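Local coordinates for protein metazoan TIR-STING fusion (PDB 6WT6) that joins a TIR domain to a STING ligand-binding domain in one chain, a fusion of two families associated with innate immune signalling, at residues K215-R225 with K325-D334; S235-L243 with K259-D267. One frame throughout, in Å; residues are numbered along the deposited sequence.

Interaction 1: residues K215-R225 with K325-D334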
loop_
_atom_site.group_PDB
_atom_site.type_symbol
_atom_site.label_atom_id
_atom_site.label_comp_id
_atom_site.label_asym_id
_atom_site.label_seq_id
_atom_site.Cartn_x
_atom_site.Cartn_y
_atom_site.Cartn_z
ATOM N N LYS A 215 -4.425 13.543 23.721
ATOM C CA LYS A 215 -4.223 12.824 22.474
ATOM C C LYS A 215 -5.305 13.156 21.449
ATOM O O LYS A 215 -6.393 13.638 21.773
ATOM C CB LYS A 215 -4.196 11.315 22.719
ATOM C CG LYS A 215 -3.055 10.830 23.609
ATOM C CD LYS A 215 -3.031 9.309 23.669
ATOM C CE LYS A 215 -1.916 8.795 24.566
ATOM N NZ LYS A 215 -2.074 9.245 25.982
ATOM N N LEU A 216 -4.974 12.892 20.187
ATOM C CA LEU A 216 -5.926 12.955 19.089
ATOM C C LEU A 216 -6.537 11.571 18.907
ATOM O O LEU A 216 -5.819 10.602 18.638
ATOM C CB LEU A 216 -5.235 13.412 17.804
ATOM C CG LEU A 216 -6.093 13.417 16.537
ATOM C CD1 LEU A 216 -7.242 14.406 16.674
ATOM C CD2 LEU A 216 -5.246 13.727 15.312
ATOM N N PHE A 217 -7.852 11.472 19.069
ATOM C CA PHE A 217 -8.544 10.195 18.957
ATOM C C PHE A 217 -8.922 9.955 17.501
ATOM O O PHE A 217 -9.624 10.770 16.892
ATOM C CB PHE A 217 -9.769 10.164 19.870
ATOM C CG PHE A 217 -9.422 10.052 21.326
ATOM C CD1 PHE A 217 -9.511 8.834 21.982
ATOM C CD2 PHE A 217 -8.971 11.155 22.033
ATOM C CE1 PHE A 217 -9.178 8.723 23.316
ATOM C CE2 PHE A 217 -8.633 11.051 23.371
ATOM C CZ PHE A 217 -8.740 9.833 24.014
ATOM N N LEU A 218 -8.438 8.851 16.943
ATOM C CA LEU A 218 -8.638 8.501 15.543
ATOM C C LEU A 218 -9.622 7.342 15.475
ATOM O O LEU A 218 -9.368 6.272 16.040
ATOM C CB LEU A 218 -7.314 8.127 14.881
ATOM C CG LEU A 218 -6.212 9.185 14.895
ATOM C CD1 LEU A 218 -4.892 8.556 14.498
ATOM C CD2 LEU A 218 -6.569 10.347 13.967
ATOM N N PHE A 219 -10.739 7.554 14.788
ATOM C CA PHE A 219 -11.855 6.622 14.828
ATOM C C PHE A 219 -11.785 5.659 13.653
ATOM O O PHE A 219 -11.611 6.077 12.502
ATOM C CB PHE A 219 -13.185 7.376 14.854
ATOM C CG PHE A 219 -13.427 8.089 16.152
ATOM C CD1 PHE A 219 -14.049 7.441 17.207
ATOM C CD2 PHE A 219 -12.992 9.392 16.335
ATOM C CE1 PHE A 219 -14.254 8.090 18.411
ATOM C CE2 PHE A 219 -13.197 10.044 17.538
ATOM C CZ PHE A 219 -13.826 9.392 18.577
ATOM N N PHE A 220 -11.928 4.370 13.958
ATOM C CA PHE A 220 -11.717 3.277 13.011
ATOM C C PHE A 220 -12.934 2.364 13.095
ATOM O O PHE A 220 -12.901 1.327 13.773
ATOM C CB PHE A 220 -10.415 2.536 13.341
ATOM C CG PHE A 220 -9.897 1.644 12.239
ATOM C CD1 PHE A 220 -10.758 0.915 11.428
ATOM C CD2 PHE A 220 -8.531 1.522 12.032
ATOM C CE1 PHE A 220 -10.265 0.094 10.426
ATOM C CE2 PHE A 220 -8.033 0.703 11.037
ATOM C CZ PHE A 220 -8.900 -0.011 10.230
ATOM N N PRO A 221 -14.031 2.726 12.431
ATOM C CA PRO A 221 -15.190 1.825 12.381
ATOM C C PRO A 221 -14.859 0.561 11.602
ATOM O O PRO A 221 -14.191 0.608 10.567
ATOM C CB PRO A 221 -16.257 2.661 11.666
ATOM C CG PRO A 221 -15.471 3.636 10.841
ATOM C CD PRO A 221 -14.258 3.965 11.667
ATOM N N GLN A 222 -15.347 -0.579 12.106
ATOM C CA GLN A 222 -15.001 -1.859 11.494
ATOM C C GLN A 222 -15.485 -1.952 10.053
ATOM O O GLN A 222 -14.849 -2.615 9.227
ATOM C CB GLN A 222 -15.579 -3.014 12.313
ATOM C CG GLN A 222 -15.236 -4.388 11.756
ATOM C CD GLN A 222 -15.752 -5.516 12.620
ATOM O OE1 GLN A 222 -16.373 -5.285 13.655
ATOM N NE2 GLN A 222 -15.498 -6.749 12.199
ATOM N N SER A 223 -16.608 -1.313 9.727
ATOM C CA SER A 223 -17.076 -1.351 8.348
ATOM C C SER A 223 -16.230 -0.489 7.427
ATOM O O SER A 223 -16.402 -0.575 6.204
ATOM C CB SER A 223 -18.531 -0.897 8.262
ATOM O OG SER A 223 -18.612 0.515 8.358
ATOM N N CYS A 224 -15.342 0.337 7.988
ATOM C CA CYS A 224 -14.500 1.307 7.292
ATOM C C CYS A 224 -15.301 2.445 6.671
ATOM O O CYS A 224 -14.728 3.263 5.938
ATOM C CB CYS A 224 -13.625 0.637 6.226
ATOM S SG CYS A 224 -12.590 -0.680 6.905
ATOM N N ARG A 225 -16.605 2.522 6.936
ATOM C CA ARG A 225 -17.408 3.648 6.479
ATOM C C ARG A 225 -17.103 4.867 7.333
ATOM O O ARG A 225 -17.335 4.862 8.545
ATOM C CB ARG A 225 -18.896 3.319 6.555
ATOM C CG ARG A 225 -19.405 2.435 5.452
ATOM C CD ARG A 225 -20.883 2.120 5.633
ATOM N NE ARG A 225 -21.153 1.470 6.912
ATOM C CZ ARG A 225 -22.373 1.241 7.388
ATOM N NH1 ARG A 225 -23.439 1.608 6.688
ATOM N NH2 ARG A 225 -22.528 0.648 8.565
ATOM N N LYS A 325 2.172 7.787 21.643
ATOM C CA LYS A 325 1.426 8.392 22.742
ATOM C C LYS A 325 0.870 9.769 22.392
ATOM O O LYS A 325 0.471 10.517 23.291
ATOM C CB LYS A 325 2.275 8.482 24.022
ATOM C CG LYS A 325 2.791 7.147 24.540
ATOM C CD LYS A 325 3.652 7.332 25.787
ATOM C CE LYS A 325 4.871 8.217 25.509
ATOM N NZ LYS A 325 5.785 8.320 26.688
ATOM N N LYS A 326 0.834 10.132 21.109
ATOM C CA LYS A 326 0.229 11.391 20.695
ATOM C C LYS A 326 -1.164 11.212 20.107
ATOM O O LYS A 326 -1.916 12.187 20.021
ATOM C CB LYS A 326 1.123 12.110 19.674
ATOM C CG LYS A 326 2.481 12.554 20.224
ATOM C CD LYS A 326 2.348 13.713 21.210
ATOM C CE LYS A 326 3.679 14.054 21.875
ATOM N NZ LYS A 326 4.751 14.330 20.884
ATOM N N CYS A 327 -1.524 9.996 19.710
ATOM C CA CYS A 327 -2.857 9.726 19.206
ATOM C C CYS A 327 -3.351 8.411 19.787
ATOM O O CYS A 327 -2.571 7.585 20.266
ATOM C CB CYS A 327 -2.878 9.693 17.672
ATOM S SG CYS A 327 -2.169 8.215 16.942
ATOM N N LYS A 328 -4.669 8.232 19.756
ATOM C CA LYS A 328 -5.298 6.996 20.204
ATOM C C LYS A 328 -6.255 6.522 19.123
ATOM O O LYS A 328 -7.240 7.202 18.822
ATOM C CB LYS A 328 -6.033 7.190 21.532
ATOM C CG LYS A 328 -6.677 5.916 22.060
ATOM C CD LYS A 328 -5.649 4.806 22.194
ATOM C CE LYS A 328 -6.244 3.565 22.833
ATOM N NZ LYS A 328 -7.384 3.040 22.041
ATOM N N ILE A 329 -5.962 5.369 18.535
ATOM C CA ILE A 329 -6.833 4.788 17.520
ATOM C C ILE A 329 -7.991 4.086 18.223
ATOM O O ILE A 329 -7.777 3.237 19.096
ATOM C CB ILE A 329 -6.064 3.822 16.611
ATOM C CG1 ILE A 329 -4.825 4.509 16.027
ATOM C CG2 ILE A 329 -6.963 3.331 15.490
ATOM C CD1 ILE A 329 -4.061 3.654 15.033
ATOM N N VAL A 330 -9.217 4.450 17.853
ATOM C CA VAL A 330 -10.428 3.912 18.467
ATOM C C VAL A 330 -11.089 2.995 17.445
ATOM O O VAL A 330 -11.829 3.454 16.565
ATOM C CB VAL A 330 -11.386 5.024 18.915
ATOM C CG1 VAL A 330 -12.643 4.428 19.569
ATOM C CG2 VAL A 330 -10.684 6.003 19.855
ATOM N N PHE A 331 -10.834 1.694 17.550
ATOM C CA PHE A 331 -11.525 0.715 16.723
ATOM C C PHE A 331 -12.821 0.297 17.412
ATOM O O PHE A 331 -12.834 0.034 18.620
ATOM C CB PHE A 331 -10.635 -0.501 16.468
ATOM C CG PHE A 331 -11.257 -1.528 15.561
ATOM C CD1 PHE A 331 -11.067 -1.469 14.191
ATOM C CD2 PHE A 331 -12.034 -2.555 16.081
ATOM C CE1 PHE A 331 -11.637 -2.415 13.356
ATOM C CE2 PHE A 331 -12.607 -3.501 15.253
ATOM C CZ PHE A 331 -12.409 -3.432 13.890
ATOM N N TYR A 332 -13.906 0.227 16.641
ATOM C CA TYR A 332 -15.202 -0.095 17.217
ATOM C C TYR A 332 -16.100 -0.688 16.145
ATOM O O TYR A 332 -15.950 -0.392 14.956
ATOM C CB TYR A 332 -15.862 1.144 17.831
ATOM C CG TYR A 332 -16.155 2.243 16.830
ATOM C CD1 TYR A 332 -15.175 3.167 16.468
ATOM C CD2 TYR A 332 -17.414 2.362 16.250
ATOM C CE1 TYR A 332 -15.439 4.173 15.553
ATOM C CE2 TYR A 332 -17.687 3.359 15.331
ATOM C CZ TYR A 332 -16.700 4.264 14.988
ATOM O OH TYR A 332 -16.975 5.259 14.076
ATOM N N LYS A 333 -17.040 -1.524 16.588
ATOM C CA LYS A 333 -18.087 -2.055 15.720
ATOM C C LYS A 333 -19.165 -0.995 15.555
ATOM O O LYS A 333 -19.902 -0.695 16.501
ATOM C CB LYS A 333 -18.684 -3.334 16.302
ATOM C CG LYS A 333 -17.680 -4.445 16.544
ATOM C CD LYS A 333 -18.373 -5.766 16.856
ATOM C CE LYS A 333 -17.370 -6.821 17.305
ATOM N NZ LYS A 333 -17.963 -8.184 17.340
ATOM N N ASP A 334 -19.266 -0.431 14.352
ATOM C CA ASP A 334 -20.255 0.609 14.076
ATOM C C ASP A 334 -21.588 -0.053 13.723
ATOM O O ASP A 334 -22.031 -0.076 12.572
ATOM C CB ASP A 334 -19.761 1.535 12.970
ATOM C CG ASP A 334 -19.245 0.782 11.762
ATOM O OD1 ASP A 334 -18.705 -0.326 11.935
ATOM O OD2 ASP A 334 -19.377 1.298 10.635
HETATM O O HOH W 1 -19.353 4.111 10.053
#
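Lys325 turns its carbonyl O against the side chain of Lys215, whose CE comes within 3.2 Å of that O; NZ is held by Glu357 and Gln353. At Lys326 the ladder starts, its O accepting from Leu216 N at 3.1 Å, and strands 216-221 and 327-332 then run parallel, their directions 24° apart. Cys327 packs SG on Leu218 CD1. Lys328 CB makes an off-centre, oblique CH-pi contact with the Phe217 ring, and NZ curls round to Ile329 O. Ile329 sends CG2 to the edge of the Phe220 ring. Val330 makes a short, nearly straight bond, its N 2.6 Å from Leu218 O, and puts CG2 in the plane of the Phe217 ring, 3.7 Å from CD1. Phe331 brings CD1 over one face of Phe220, 3.7 Å from that ring's CD1, with the planes at 59°; its CZ rests on Gln222 CB, and Phe331 also packs against Asp75 of the second subunit. Tyr332 CG sits between its backbone N and carbonyl carbon (chi1 62°), which lays the ring alongside Pro221, whose CA stands over the face, 4.0 Å from the centroid. Asp334 closes the walk: OD2 takes the Ser223 hydroxyl on its syn lone pair (OG to OD2 2.5 Å) and OD1 takes Ser223 N. A water joins OD2 to Arg225 O, and Arg225 NH2 adds a long salt bridge. Ser223 OG accepts from Arg225 N, an ST turn, and from NE, so the hydroxyl also ties down the arginine. This is a parallel pair at the edge of the mixed sheet of a STING ligand-binding domain.

Interaction 2: residues S235-L243 with K259-D267; sequences SLIKHRGHL and KNTIYSVTD
Arg240 and Gly241 together face the single residue Ile262, a beta bulge that shifts the register by one in the antiparallel pair of strands 238-243 and 260-266. The evidence lies in the backbone: Arg240 N donates to Ile262 O at 2.8 Å, while Ile262 N donates nearly straight to Gly241 O at 3.0 Å, so one residue is gripped by two. Regular pairing resumes on either side, with Lys238 opposite Ser264 and Leu243 opposite Asn260; Leu243 N lies 2.6 Å from Asn260 O.

Packing is tight where Leu243 and Ile262 meet. Ile262 CD1, folded back beside CA rather than extended (chi2 -60°), comes 3.7 Å from Leu243 CG, the two side chains crossing at about a right angle, and Trp202 of helix 176-204 touches both. Ile237, buried, lays CG2 against Tyr263 CB and also touches Met342 of helix 341-356.

The packing is looser around the bulge and at the exposed Lys238, His239 and His242. His239 nevertheless carries an edge-to-face pair: the buried Tyr263 turns its edge to the imidazole, planes 59° apart, while its OH is hydrogen-bonded to Ser229. Thr261 CG2 comes to His239 CD2 at 3.4 Å from an oblique direction. At the bulge, Arg240 doubles back at chi2 (-62°), so that its guanidinium has Lys238 CB over one face and CB of the buried Ser264 at its edge, the latter 3.2 Å from NE. At the centre of the histidine face stands Tyr263 CE1, 3.3 Å above the ring plane and 3.4 Å from His239 CE1.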
loop_
_atom_site.group_PDB
_atom_site.type_symbol
_atom_site.label_atom_id
_atom_site.label_comp_id
_atom_site.label_asym_id
_atom_site.label_seq_id
_atom_site.Cartn_x
_atom_site.Cartn_y
_atom_site.Cartn_z
ATOM N N SER A 235 -26.489 12.730 18.411
ATOM C CA SER A 235 -26.776 14.126 18.700
ATOM C C SER A 235 -26.218 14.569 20.046
ATOM O O SER A 235 -26.166 15.778 20.307
ATOM C CB SER A 235 -28.282 14.358 18.655
ATOM O OG SER A 235 -28.933 13.637 19.691
ATOM N N LEU A 236 -25.793 13.631 20.896
ATOM C CA LEU A 236 -25.174 13.964 22.173
ATOM C C LEU A 236 -23.689 14.286 22.046
ATOM O O LEU A 236 -23.059 14.641 23.050
ATOM C CB LEU A 236 -25.380 12.815 23.162
ATOM C CG LEU A 236 -26.850 12.519 23.471
ATOM C CD1 LEU A 236 -27.005 11.265 24.330
ATOM C CD2 LEU A 236 -27.493 13.723 24.141
ATOM N N ILE A 237 -23.118 14.174 20.850
ATOM C CA ILE A 237 -21.745 14.589 20.577
ATOM C C ILE A 237 -21.804 15.975 19.949
ATOM O O ILE A 237 -22.396 16.152 18.876
ATOM C CB ILE A 237 -21.032 13.591 19.651
ATOM C CG1 ILE A 237 -21.138 12.168 20.210
ATOM C CG2 ILE A 237 -19.579 13.995 19.450
ATOM C CD1 ILE A 237 -20.685 11.093 19.235
ATOM N N LYS A 238 -21.200 16.964 20.611
ATOM C CA LYS A 238 -21.381 18.367 20.260
ATOM C C LYS A 238 -20.090 18.973 19.729
ATOM O O LYS A 238 -19.030 18.831 20.347
ATOM C CB LYS A 238 -21.868 19.172 21.468
ATOM C CG LYS A 238 -23.194 18.708 22.045
ATOM C CD LYS A 238 -23.682 19.680 23.106
ATOM C CE LYS A 238 -24.958 19.193 23.784
ATOM N NZ LYS A 238 -25.506 20.218 24.721
ATOM N N HIS A 239 -20.190 19.664 18.594
ATOM C CA HIS A 239 -19.076 20.455 18.090
ATOM C C HIS A 239 -18.721 21.555 19.083
ATOM O O HIS A 239 -19.599 22.276 19.564
ATOM C CB HIS A 239 -19.437 21.065 16.735
ATOM C CG HIS A 239 -18.958 20.274 15.558
ATOM N ND1 HIS A 239 -19.713 19.283 14.966
ATOM C CD2 HIS A 239 -17.802 20.337 14.856
ATOM C CE1 HIS A 239 -19.039 18.767 13.953
ATOM N NE2 HIS A 239 -17.875 19.387 13.866
ATOM N N ARG A 240 -17.424 21.688 19.388
ATOM C CA ARG A 240 -16.958 22.664 20.369
ATOM C C ARG A 240 -15.843 23.546 19.823
ATOM O O ARG A 240 -15.105 24.155 20.604
ATOM C CB ARG A 240 -16.480 21.970 21.646
ATOM C CG ARG A 240 -17.557 21.215 22.402
ATOM C CD ARG A 240 -18.678 22.130 22.881
ATOM N NE ARG A 240 -19.596 21.424 23.775
ATOM C CZ ARG A 240 -20.695 21.954 24.303
ATOM N NH1 ARG A 240 -21.035 23.205 24.030
ATOM N NH2 ARG A 240 -21.460 21.228 25.106
ATOM N N GLY A 241 -15.693 23.630 18.507
ATOM C CA GLY A 241 -14.616 24.413 17.945
ATOM C C GLY A 241 -13.545 23.551 17.314
ATOM O O GLY A 241 -13.820 22.435 16.861
ATOM N N HIS A 242 -12.312 24.055 17.290
ATOM C CA HIS A 242 -11.238 23.355 16.600
ATOM C C HIS A 242 -9.888 23.802 17.142
ATOM O O HIS A 242 -9.785 24.759 17.913
ATOM C CB HIS A 242 -11.327 23.585 15.089
ATOM C CG HIS A 242 -11.590 25.009 14.713
ATOM N ND1 HIS A 242 -10.670 26.015 14.918
ATOM C CD2 HIS A 242 -12.670 25.597 14.146
ATOM C CE1 HIS A 242 -11.170 27.161 14.490
ATOM N NE2 HIS A 242 -12.383 26.934 14.017
ATOM N N LEU A 243 -8.843 23.066 16.727
ATOM C CA LEU A 243 -7.441 23.355 16.994
ATOM C C LEU A 243 -6.822 24.034 15.787
ATOM O O LEU A 243 -7.024 23.564 14.657
ATOM C CB LEU A 243 -6.670 22.073 17.301
ATOM C CG LEU A 243 -6.948 21.300 18.589
ATOM C CD1 LEU A 243 -6.139 20.013 18.590
ATOM C CD2 LEU A 243 -6.617 22.140 19.807
ATOM N N LYS A 259 -6.727 22.162 10.581
ATOM C CA LYS A 259 -7.608 22.374 11.727
ATOM C C LYS A 259 -8.252 21.070 12.190
ATOM O O LYS A 259 -8.972 20.416 11.431
ATOM C CB LYS A 259 -8.690 23.400 11.386
ATOM C CG LYS A 259 -8.167 24.787 11.038
ATOM C CD LYS A 259 -9.298 25.686 10.547
ATOM C CE LYS A 259 -9.808 25.265 9.172
ATOM N NZ LYS A 259 -8.855 25.628 8.082
ATOM N N ASN A 260 -7.988 20.693 13.439
ATOM C CA ASN A 260 -8.569 19.504 14.048
ATOM C C ASN A 260 -9.734 19.899 14.942
ATOM O O ASN A 260 -9.655 20.886 15.676
ATOM C CB ASN A 260 -7.523 18.741 14.863
ATOM C CG ASN A 260 -6.426 18.169 14.003
ATOM O OD1 ASN A 260 -6.487 17.013 13.587
ATOM N ND2 ASN A 260 -5.414 18.980 13.722
ATOM N N THR A 261 -10.801 19.109 14.896
ATOM C CA THR A 261 -12.061 19.488 15.522
ATOM C C THR A 261 -12.151 18.997 16.964
ATOM O O THR A 261 -11.679 17.906 17.299
ATOM C CB THR A 261 -13.230 18.939 14.705
ATOM O OG1 THR A 261 -13.077 19.349 13.342
ATOM C CG2 THR A 261 -14.548 19.474 15.226
ATOM N N ILE A 262 -12.771 19.814 17.816
ATOM C CA ILE A 262 -12.991 19.489 19.220
ATOM C C ILE A 262 -14.462 19.157 19.420
ATOM O O ILE A 262 -15.344 19.893 18.958
ATOM C CB ILE A 262 -12.566 20.643 20.142
ATOM C CG1 ILE A 262 -11.135 21.081 19.817
ATOM C CG2 ILE A 262 -12.673 20.215 21.597
ATOM C CD1 ILE A 262 -10.117 19.982 19.990
ATOM N N TYR A 263 -14.725 18.055 20.106
ATOM C CA TYR A 263 -16.079 17.649 20.434
ATOM C C TYR A 263 -16.224 17.520 21.943
ATOM O O TYR A 263 -15.237 17.467 22.684
ATOM C CB TYR A 263 -16.454 16.322 19.764
ATOM C CG TYR A 263 -16.401 16.348 18.255
ATOM C CD1 TYR A 263 -17.512 16.713 17.509
ATOM C CD2 TYR A 263 -15.240 15.998 17.574
ATOM C CE1 TYR A 263 -17.474 16.733 16.131
ATOM C CE2 TYR A 263 -15.193 16.014 16.192
ATOM C CZ TYR A 263 -16.316 16.381 15.478
ATOM O OH TYR A 263 -16.283 16.404 14.104
ATOM N N SER A 264 -17.476 17.474 22.385
ATOM C CA SER A 264 -17.821 17.228 23.774
ATOM C C SER A 264 -18.706 15.993 23.867
ATOM O O SER A 264 -19.441 15.659 22.931
ATOM C CB SER A 264 -18.547 18.429 24.390
ATOM O OG SER A 264 -18.592 18.331 25.801
ATOM N N VAL A 265 -18.642 15.325 25.013
ATOM C CA VAL A 265 -19.423 14.118 25.246
ATOM C C VAL A 265 -19.723 14.029 26.738
ATOM O O VAL A 265 -18.876 14.358 27.575
ATOM C CB VAL A 265 -18.679 12.874 24.709
ATOM C CG1 VAL A 265 -17.305 12.743 25.343
ATOM C CG2 VAL A 265 -19.479 11.636 24.941
ATOM N N THR A 266 -20.943 13.610 27.070
ATOM C CA THR A 266 -21.438 13.600 28.443
ATOM C C THR A 266 -21.490 12.171 28.966
ATOM O O THR A 266 -22.037 11.283 28.302
ATOM C CB THR A 266 -22.830 14.233 28.521
ATOM O OG1 THR A 266 -22.791 15.559 27.976
ATOM C CG2 THR A 266 -23.299 14.307 29.956
ATOM N N ASP A 267 -20.925 11.950 30.152
ATOM C CA ASP A 267 -20.920 10.626 30.759
ATOM C C ASP A 267 -22.188 10.464 31.601
ATOM O O ASP A 267 -23.145 11.227 31.448
ATOM C CB ASP A 267 -19.625 10.419 31.553
ATOM C CG ASP A 267 -19.546 11.289 32.797
ATOM O OD1 ASP A 267 -20.236 12.326 32.855
ATOM O OD2 ASP A 267 -18.782 10.930 33.719
#

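Overall arrangement
Interactions 1 and 2 sit at the two ends of one five-stranded mixed sheet, their centres about 15 Å apart. Strand 272-279 bridges them, bonding through its backbone to 260-266 on one flank and 212-221 on the other, and Leu216 packs near Asn260. Interaction 1 is parallel, with fewer exposed residues and closer to the centre of the chain; Leu216 and Leu218 meet helix 176-204, Phe220 helix 299-319, and Phe217 and Tyr332 helix 341-356, and a carboxylate holds its end turn. Interaction 2 is antiparallel and broken by a bulge; Leu243 and Ile262 meet helix 176-204, Ile237 and Val265 helix 341-356, whereas histidine, lysine and arginine line its exposed parts. The second subunit touches interaction 1 alone.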